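Local structure of ATP-dependent RNA helicase HrpB (Escherichia coli, 6EUD) at residues A[56-61]-A[124-129]. The protein hydrolyses ATP to ADP and phosphate as a DExH-box RNA helicase that binds single-stranded RNA. Residues are numbered along the deposited sequence; the frame is centred on the assembly and turned at random.
Sequences LLEPRR and ILDEFH
Leu-56 and Leu-57 pair in parallel with Ile-124 and Leu-125 as neighbouring central strands of the helicase ATP-binding domain, a P-loop NTPase fold in which the second strand runs out into the DEFH box, Asp-126 to His-129. Two backbone bonds fix the register: Leu-57 N gives its hydrogen to Ile-124 O at 2.9 Å, and Asp-126 N reaches Leu-57 O at 3.2 Å. Beyond them the chains splay, the CA atoms being 4.8 Å apart at Leu-56 and Ile-124 but 6.9 Å at Pro-59 and Glu-127. On the face toward helix 61-74, with CG anti to its backbone N (chi1 -179°), Leu-56 carries CD1 across to Ile-124 CG2, 3.5 Å away. The other face is turned to helix 133-145; there Leu-57 CD2 meets Leu-125 CD2, methyl to methyl at 3.9 Å.

Next along the chains come the acids. Glu-58, packed on Ala-64 and Val-67 of helix 61-74, bends at chi2 (-68°) and turns its carboxylate back toward Asp-126, setting OE2 2.9 Å from Asp-126 OD1 with the carboxylate planes 78° apart. Both oxygens are acceptors, so this close pair is not a hydrogen bond and would probably be mutually repulsive. Asp-126 OD1 is also hydrogen-bonded to Ser-37, in the predicted ATP-binding loop. An alanine at Glu-58 would remove this neighbouring carboxylate and is likely to open a gap between Asp-126 CB and Val-67. Further on, Glu-127 forms a salt bridge to Lys-36 of that loop, tying the DEFH box to the predicted nucleotide site. The glutamate's aliphatic part rests against the proline ring, Glu-127 CG lying 4.0 Å from Pro-59 CD.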
# COMPACT_ATOMS: atom_id res chain seq x y z
N LEU A 56 -27.18 3.20 -9.83
CA LEU A 56 -27.07 2.68 -8.47
C LEU A 56 -25.95 1.66 -8.36
O LEU A 56 -26.12 0.50 -8.77
CB LEU A 56 -28.39 2.06 -8.03
CG LEU A 56 -28.44 1.48 -6.62
CD1 LEU A 56 -28.15 2.57 -5.59
CD2 LEU A 56 -29.78 0.83 -6.35
N LEU A 57 -24.81 2.10 -7.81
CA LEU A 57 -23.64 1.24 -7.61
C LEU A 57 -23.83 0.35 -6.40
O LEU A 57 -24.20 0.82 -5.33
CB LEU A 57 -22.36 2.07 -7.43
CG LEU A 57 -21.09 1.26 -7.10
CD1 LEU A 57 -20.74 0.33 -8.25
CD2 LEU A 57 -19.90 2.16 -6.76
N GLU A 58 -23.56 -0.95 -6.57
CA GLU A 58 -23.59 -1.89 -5.46
C GLU A 58 -22.23 -2.57 -5.33
O GLU A 58 -21.57 -2.82 -6.32
CB GLU A 58 -24.70 -2.93 -5.68
CG GLU A 58 -26.11 -2.33 -5.73
CD GLU A 58 -26.58 -1.77 -4.39
OE1 GLU A 58 -26.08 -2.26 -3.35
OE2 GLU A 58 -27.44 -0.86 -4.38
N PRO A 59 -21.81 -2.87 -4.09
CA PRO A 59 -20.43 -3.32 -3.83
C PRO A 59 -20.11 -4.69 -4.42
O PRO A 59 -19.00 -4.90 -4.86
CB PRO A 59 -20.36 -3.37 -2.31
CG PRO A 59 -21.79 -3.64 -1.88
CD PRO A 59 -22.65 -2.93 -2.88
N ARG A 60 -21.06 -5.63 -4.40
CA ARG A 60 -20.80 -6.93 -5.01
C ARG A 60 -21.90 -7.35 -5.96
O ARG A 60 -22.98 -6.76 -5.97
CB ARG A 60 -20.62 -8.00 -3.95
CG ARG A 60 -19.31 -7.91 -3.19
CD ARG A 60 -19.47 -8.57 -1.83
NE ARG A 60 -20.63 -8.02 -1.13
CZ ARG A 60 -20.57 -6.99 -0.30
NH1 ARG A 60 -19.40 -6.41 -0.04
NH2 ARG A 60 -21.67 -6.54 0.29
N ARG A 61 -21.62 -8.39 -6.73
CA ARG A 61 -22.55 -8.90 -7.73
C ARG A 61 -23.86 -9.36 -7.09
O ARG A 61 -24.95 -9.13 -7.62
CB ARG A 61 -21.92 -10.06 -8.50
CG ARG A 61 -22.53 -10.35 -9.86
CD ARG A 61 -21.82 -11.53 -10.49
NE ARG A 61 -21.27 -12.39 -9.45
CZ ARG A 61 -20.08 -12.97 -9.50
NH1 ARG A 61 -19.28 -12.79 -10.55
NH2 ARG A 61 -19.67 -13.74 -8.49
N ILE A 124 -26.16 7.19 -7.49
CA ILE A 124 -26.26 6.76 -6.10
C ILE A 124 -25.19 5.71 -5.75
O ILE A 124 -25.13 4.65 -6.38
CB ILE A 124 -27.64 6.16 -5.80
CG1 ILE A 124 -28.74 7.11 -6.29
CG2 ILE A 124 -27.77 5.85 -4.31
CD1 ILE A 124 -30.13 6.56 -6.12
N LEU A 125 -24.37 6.03 -4.75
CA LEU A 125 -23.34 5.12 -4.26
C LEU A 125 -23.81 4.43 -2.99
O LEU A 125 -23.80 5.01 -1.91
CB LEU A 125 -22.03 5.87 -3.99
CG LEU A 125 -21.44 6.69 -5.14
CD1 LEU A 125 -20.17 7.38 -4.69
CD2 LEU A 125 -21.17 5.81 -6.32
N ASP A 126 -24.22 3.17 -3.13
CA ASP A 126 -24.83 2.46 -2.02
C ASP A 126 -23.79 1.71 -1.18
O ASP A 126 -22.71 1.41 -1.66
CB ASP A 126 -25.90 1.50 -2.55
CG ASP A 126 -26.89 1.09 -1.49
OD1 ASP A 126 -27.48 -0.00 -1.62
OD2 ASP A 126 -27.09 1.85 -0.52
N GLU A 127 -24.15 1.41 0.07
CA GLU A 127 -23.27 0.73 1.02
C GLU A 127 -21.90 1.41 1.08
O GLU A 127 -20.87 0.75 1.10
CB GLU A 127 -23.12 -0.75 0.66
CG GLU A 127 -24.45 -1.43 0.36
CD GLU A 127 -25.42 -1.43 1.54
OE1 GLU A 127 -24.97 -1.54 2.70
OE2 GLU A 127 -26.65 -1.33 1.31
N PHE A 128 -21.90 2.74 1.12
CA PHE A 128 -20.65 3.49 1.07
C PHE A 128 -19.75 3.28 2.30
O PHE A 128 -18.54 3.46 2.23
CB PHE A 128 -20.92 4.99 0.91
CG PHE A 128 -19.68 5.78 0.59
CD1 PHE A 128 -18.97 6.43 1.58
CD2 PHE A 128 -19.20 5.82 -0.72
CE1 PHE A 128 -17.80 7.12 1.27
CE2 PHE A 128 -18.05 6.51 -1.03
CZ PHE A 128 -17.35 7.16 -0.02
N HIS A 129 -20.35 2.92 3.42
CA HIS A 129 -19.63 2.70 4.66
C HIS A 129 -18.59 1.57 4.55
O HIS A 129 -17.70 1.48 5.40
CB HIS A 129 -20.61 2.38 5.77
CG HIS A 129 -21.44 1.18 5.46
ND1 HIS A 129 -22.61 1.25 4.74
CD2 HIS A 129 -21.24 -0.13 5.73
CE1 HIS A 129 -23.11 0.04 4.59
NE2 HIS A 129 -22.30 -0.82 5.20